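Local coordinates for lectin (Trichosanthes anguina, PDB 4HR6), which probably binds carbohydrate as a seed lectin and is a three-chain, nontoxic homologue of type II ribosome-inactivating proteins, at residues S160-L173 with I181-A193. Sequence-based numbering, arbitrary orientation.
Sequences STSLQGLFGSVVEL and IEVDSIYYPIILA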
loop_
_atom_site.group_PDB
_atom_site.type_symbol
_atom_site.label_atom_id
_atom_site.label_comp_id
_atom_site.label_asym_id
_atom_site.label_seq_id
_atom_site.Cartn_x
_atom_site.Cartn_y
_atom_site.Cartn_z
ATOM N N SER B 160 -7.688 -1.948 -12.649
ATOM C CA SER B 160 -6.788 -0.854 -13.004
ATOM C C SER B 160 -5.815 -1.186 -14.121
ATOM O O SER B 160 -5.272 -0.281 -14.745
ATOM C CB SER B 160 -5.975 -0.423 -11.788
ATOM O OG SER B 160 -4.881 -1.319 -11.592
ATOM N N THR B 161 -5.583 -2.469 -14.378
ATOM C CA THR B 161 -4.661 -2.851 -15.427
ATOM C C THR B 161 -5.165 -2.494 -16.823
ATOM O O THR B 161 -4.375 -2.484 -17.764
ATOM C CB THR B 161 -4.378 -4.354 -15.433
ATOM O OG1 THR B 161 -5.602 -5.069 -15.600
ATOM C CG2 THR B 161 -3.701 -4.777 -14.139
ATOM N N SER B 162 -6.471 -2.237 -16.963
ATOM C CA SER B 162 -7.060 -1.873 -18.263
ATOM C C SER B 162 -7.013 -0.368 -18.536
ATOM O O SER B 162 -7.258 0.049 -19.645
ATOM C CB SER B 162 -8.517 -2.355 -18.362
ATOM O OG SER B 162 -9.348 -1.654 -17.450
ATOM N N LEU B 163 -6.706 0.450 -17.537
ATOM C CA LEU B 163 -6.673 1.888 -17.759
ATOM C C LEU B 163 -5.652 2.628 -16.879
ATOM O O LEU B 163 -6.026 3.435 -16.032
ATOM C CB LEU B 163 -8.069 2.481 -17.555
ATOM C CG LEU B 163 -8.228 3.890 -18.165
ATOM C CD1 LEU B 163 -8.357 3.809 -19.679
ATOM C CD2 LEU B 163 -9.416 4.626 -17.588
ATOM N N GLN B 164 -4.366 2.357 -17.085
ATOM C CA GLN B 164 -3.304 3.234 -16.567
ATOM C C GLN B 164 -3.239 3.282 -15.033
ATOM O O GLN B 164 -2.833 4.292 -14.472
ATOM C CB GLN B 164 -3.515 4.683 -17.073
ATOM C CG GLN B 164 -3.635 4.852 -18.582
ATOM C CD GLN B 164 -2.293 5.088 -19.253
ATOM O OE1 GLN B 164 -1.248 4.621 -18.787
ATOM N NE2 GLN B 164 -2.316 5.829 -20.356
ATOM N N GLY B 165 -3.685 2.225 -14.360
ATOM C CA GLY B 165 -3.614 2.168 -12.898
ATOM C C GLY B 165 -4.732 2.899 -12.191
ATOM O O GLY B 165 -4.711 3.042 -10.972
ATOM N N LEU B 166 -5.728 3.340 -12.953
ATOM C CA LEU B 166 -6.886 3.991 -12.384
ATOM C C LEU B 166 -7.972 2.981 -12.020
ATOM O O LEU B 166 -8.252 2.038 -12.765
ATOM C CB LEU B 166 -7.451 5.020 -13.368
ATOM C CG LEU B 166 -6.554 6.263 -13.519
ATOM C CD1 LEU B 166 -6.619 6.827 -14.929
ATOM C CD2 LEU B 166 -6.940 7.324 -12.505
ATOM N N PHE B 167 -8.598 3.218 -10.879
ATOM C CA PHE B 167 -9.670 2.379 -10.386
ATOM C C PHE B 167 -10.960 2.666 -11.157
ATOM O O PHE B 167 -11.128 3.740 -11.725
ATOM C CB PHE B 167 -9.900 2.671 -8.899
ATOM C CG PHE B 167 -8.829 2.133 -7.983
ATOM C CD1 PHE B 167 -8.998 2.225 -6.618
ATOM C CD2 PHE B 167 -7.700 1.489 -8.472
ATOM C CE1 PHE B 167 -8.054 1.721 -5.741
ATOM C CE2 PHE B 167 -6.757 0.974 -7.604
ATOM C CZ PHE B 167 -6.939 1.088 -6.236
ATOM N N GLY B 168 -11.866 1.696 -11.164
ATOM C CA GLY B 168 -13.179 1.875 -11.770
ATOM C C GLY B 168 -14.112 2.542 -10.793
ATOM O O GLY B 168 -15.120 3.110 -11.179
ATOM N N SER B 169 -13.763 2.475 -9.515
ATOM C CA SER B 169 -14.578 3.032 -8.466
ATOM C C SER B 169 -13.689 3.517 -7.310
ATOM O O SER B 169 -12.602 2.989 -7.084
ATOM C CB SER B 169 -15.598 1.973 -8.014
ATOM O OG SER B 169 -15.798 1.999 -6.613
ATOM N N VAL B 170 -14.158 4.524 -6.588
ATOM C CA VAL B 170 -13.436 5.064 -5.439
ATOM C C VAL B 170 -13.540 4.124 -4.238
ATOM O O VAL B 170 -14.597 3.574 -3.977
ATOM C CB VAL B 170 -13.988 6.453 -5.060
ATOM C CG1 VAL B 170 -13.410 6.942 -3.741
ATOM C CG2 VAL B 170 -13.684 7.450 -6.167
ATOM N N VAL B 171 -12.425 3.919 -3.537
ATOM C CA VAL B 171 -12.427 3.245 -2.236
ATOM C C VAL B 171 -12.208 4.279 -1.128
ATOM O O VAL B 171 -11.330 5.115 -1.241
ATOM C CB VAL B 171 -11.303 2.208 -2.150
ATOM C CG1 VAL B 171 -11.303 1.540 -0.780
ATOM C CG2 VAL B 171 -11.437 1.173 -3.263
ATOM N N GLU B 172 -12.988 4.184 -0.057
ATOM C CA GLU B 172 -12.939 5.105 1.060
ATOM C C GLU B 172 -12.149 4.509 2.209
ATOM O O GLU B 172 -12.610 3.593 2.874
ATOM C CB GLU B 172 -14.357 5.425 1.537
ATOM C CG GLU B 172 -15.299 5.779 0.402
ATOM C CD GLU B 172 -16.554 6.482 0.869
ATOM O OE1 GLU B 172 -17.275 5.937 1.727
ATOM O OE2 GLU B 172 -16.815 7.585 0.373
ATOM N N LEU B 173 -10.944 5.020 2.431
ATOM C CA LEU B 173 -10.124 4.586 3.556
ATOM C C LEU B 173 -9.932 5.711 4.557
ATOM O O LEU B 173 -10.104 6.881 4.233
ATOM C CB LEU B 173 -8.774 4.098 3.067
ATOM C CG LEU B 173 -8.769 2.872 2.156
ATOM C CD1 LEU B 173 -7.329 2.520 1.820
ATOM C CD2 LEU B 173 -9.473 1.690 2.807
ATOM N N ILE B 181 -9.760 9.373 3.239
ATOM C CA ILE B 181 -8.907 9.451 2.070
ATOM C C ILE B 181 -9.557 8.627 0.970
ATOM O O ILE B 181 -9.539 7.401 1.020
ATOM C CB ILE B 181 -7.497 8.889 2.344
ATOM C CG1 ILE B 181 -6.855 9.598 3.518
ATOM C CG2 ILE B 181 -6.609 9.021 1.117
ATOM C CD1 ILE B 181 -5.413 9.194 3.744
ATOM N N GLU B 182 -10.117 9.307 -0.026
ATOM C CA GLU B 182 -10.720 8.647 -1.175
ATOM C C GLU B 182 -9.640 8.296 -2.191
ATOM O O GLU B 182 -8.990 9.168 -2.740
ATOM C CB GLU B 182 -11.768 9.555 -1.809
ATOM C CG GLU B 182 -12.911 9.923 -0.877
ATOM C CD GLU B 182 -13.831 11.002 -1.437
ATOM O OE1 GLU B 182 -13.684 11.382 -2.623
ATOM O OE2 GLU B 182 -14.706 11.479 -0.678
ATOM N N VAL B 183 -9.448 7.007 -2.422
ATOM C CA VAL B 183 -8.422 6.506 -3.316
ATOM C C VAL B 183 -9.078 6.026 -4.624
ATOM O O VAL B 183 -10.025 5.231 -4.608
ATOM C CB VAL B 183 -7.677 5.331 -2.641
ATOM C CG1 VAL B 183 -6.626 4.751 -3.557
ATOM C CG2 VAL B 183 -7.069 5.790 -1.335
ATOM N N ASP B 184 -8.550 6.490 -5.749
ATOM C CA ASP B 184 -9.118 6.180 -7.053
ATOM C C ASP B 184 -8.078 5.676 -8.041
ATOM O O ASP B 184 -8.335 5.639 -9.234
ATOM C CB ASP B 184 -9.839 7.416 -7.603
ATOM C CG ASP B 184 -8.886 8.526 -8.008
ATOM O OD1 ASP B 184 -9.132 9.149 -9.068
ATOM O OD2 ASP B 184 -7.883 8.758 -7.287
ATOM N N SER B 185 -6.907 5.264 -7.540
ATOM C CA SER B 185 -5.844 4.741 -8.395
ATOM C C SER B 185 -4.856 3.955 -7.562
ATOM O O SER B 185 -4.893 4.002 -6.345
ATOM C CB SER B 185 -5.100 5.884 -9.108
ATOM O OG SER B 185 -4.268 6.580 -8.200
ATOM N N ILE B 186 -3.955 3.253 -8.222
ATOM C CA ILE B 186 -2.906 2.547 -7.510
ATOM C C ILE B 186 -1.754 3.432 -7.015
ATOM O O ILE B 186 -0.895 2.947 -6.299
ATOM C CB ILE B 186 -2.251 1.480 -8.377
ATOM C CG1 ILE B 186 -1.769 2.103 -9.688
ATOM C CG2 ILE B 186 -3.203 0.322 -8.594
ATOM C CD1 ILE B 186 -0.541 1.422 -10.220
ATOM N N TYR B 187 -1.732 4.711 -7.398
ATOM C CA TYR B 187 -0.551 5.548 -7.200
ATOM C C TYR B 187 -0.564 6.143 -5.809
ATOM O O TYR B 187 -0.221 7.305 -5.635
ATOM C CB TYR B 187 -0.477 6.640 -8.289
ATOM C CG TYR B 187 -0.461 6.025 -9.657
ATOM C CD1 TYR B 187 -1.540 6.149 -10.517
ATOM C CD2 TYR B 187 0.595 5.254 -10.055
ATOM C CE1 TYR B 187 -1.541 5.555 -11.763
ATOM C CE2 TYR B 187 0.604 4.644 -11.293
ATOM C CZ TYR B 187 -0.470 4.814 -12.139
ATOM O OH TYR B 187 -0.451 4.204 -13.359
ATOM N N TYR B 188 -0.993 5.347 -4.829
ATOM C CA TYR B 188 -0.983 5.739 -3.426
ATOM C C TYR B 188 -0.246 4.665 -2.627
ATOM O O TYR B 188 -0.504 3.465 -2.806
ATOM C CB TYR B 188 -2.396 5.903 -2.896
ATOM C CG TYR B 188 -3.135 7.062 -3.507
ATOM C CD1 TYR B 188 -3.781 6.925 -4.731
ATOM C CD2 TYR B 188 -3.199 8.294 -2.863
ATOM C CE1 TYR B 188 -4.464 7.979 -5.302
ATOM C CE2 TYR B 188 -3.868 9.360 -3.433
ATOM C CZ TYR B 188 -4.505 9.194 -4.657
ATOM O OH TYR B 188 -5.193 10.232 -5.253
ATOM N N PRO B 189 0.699 5.080 -1.768
ATOM C CA PRO B 189 1.436 4.050 -1.032
ATOM C C PRO B 189 0.540 3.222 -0.123
ATOM O O PRO B 189 0.813 2.033 0.099
ATOM C CB PRO B 189 2.480 4.849 -0.220
ATOM C CG PRO B 189 2.106 6.276 -0.341
ATOM C CD PRO B 189 1.273 6.425 -1.574
ATOM N N ILE B 190 -0.550 3.820 0.358
ATOM C CA ILE B 190 -1.462 3.088 1.230
ATOM C C ILE B 190 -2.258 2.006 0.489
ATOM O O ILE B 190 -3.020 1.273 1.101
ATOM C CB ILE B 190 -2.390 4.012 2.025
ATOM C CG1 ILE B 190 -3.484 4.622 1.149
ATOM C CG2 ILE B 190 -1.585 5.108 2.703
ATOM C CD1 ILE B 190 -4.414 5.516 1.940
ATOM N N ILE B 191 -2.059 1.892 -0.819
ATOM C CA ILE B 191 -2.493 0.729 -1.525
ATOM C C ILE B 191 -1.305 -0.131 -1.878
ATOM O O ILE B 191 -1.192 -1.262 -1.418
ATOM C CB ILE B 191 -3.270 1.094 -2.810
ATOM C CG1 ILE B 191 -4.529 1.896 -2.460
ATOM C CG2 ILE B 191 -3.616 -0.164 -3.582
ATOM C CD1 ILE B 191 -5.517 1.192 -1.554
ATOM N N LEU B 192 -0.425 0.424 -2.697
ATOM C CA LEU B 192 0.634 -0.318 -3.328
ATOM C C LEU B 192 1.633 -0.918 -2.339
ATOM O O LEU B 192 2.134 -2.012 -2.559
ATOM C CB LEU B 192 1.372 0.610 -4.305
ATOM C CG LEU B 192 2.351 -0.090 -5.245
ATOM C CD1 LEU B 192 1.599 -1.120 -6.071
ATOM C CD2 LEU B 192 3.076 0.899 -6.146
ATOM N N ALA B 193 1.927 -0.209 -1.260
ATOM C CA ALA B 193 2.890 -0.699 -0.267
ATOM C C ALA B 193 2.223 -1.332 0.941
ATOM O O ALA B 193 2.896 -1.630 1.919
ATOM C CB ALA B 193 3.802 0.441 0.198
#
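Strands 170-173 and 181-185 run antiparallel, axes 4.7 Å apart, pairing Val171 with Val183 and Leu173 with Ile181; the bond from Val183 N to Val171 O (2.9 Å) is almost straight at 173°. Before the corner at Gly168 and Ser169 the chains also pair, through Phe167 N to Asp184 O and Ile186 N to Gly165 O. Phe167 and Leu173 bury more against 181-193 than any other residue of 160-173. With CG beside its backbone N (chi1 -73°), Phe167 lays its ring across the Ser185 backbone, one face over the peptide and CE2 3.5 Å from Ser185 C. CE1 meets Val183 CG1 and CE2 meets Ile186 CG2, while Ile191 CG2 approaches the ring edge. This is a two-stranded beta hairpin, with helix 141-159 packed against Phe167, Val171 and Leu173. Helix 189-192 packs on the face bearing Val171, Leu173 and Val183, where Leu173 CD1 lies 4.1 Å from Ile191 CD1 and touches Ile190 CD1. Val170 CG1 lies 3.6 Å from Glu182 CB and its CG2 meets Asp184 CB; Asp184 OD1 forms a salt bridge with Arg8 of a neighbouring lectin chain. Tyr187 OH donates to Gln164 O (2.6 Å) from above the carbonyl plane, yet that oxygen lies in the tyrosine ring plane; Ile186 CG1 sits over the centre of this ring. Ser185 OG accepts from Tyr187 N in an ST turn and bonds Val131 O of that neighbouring chain.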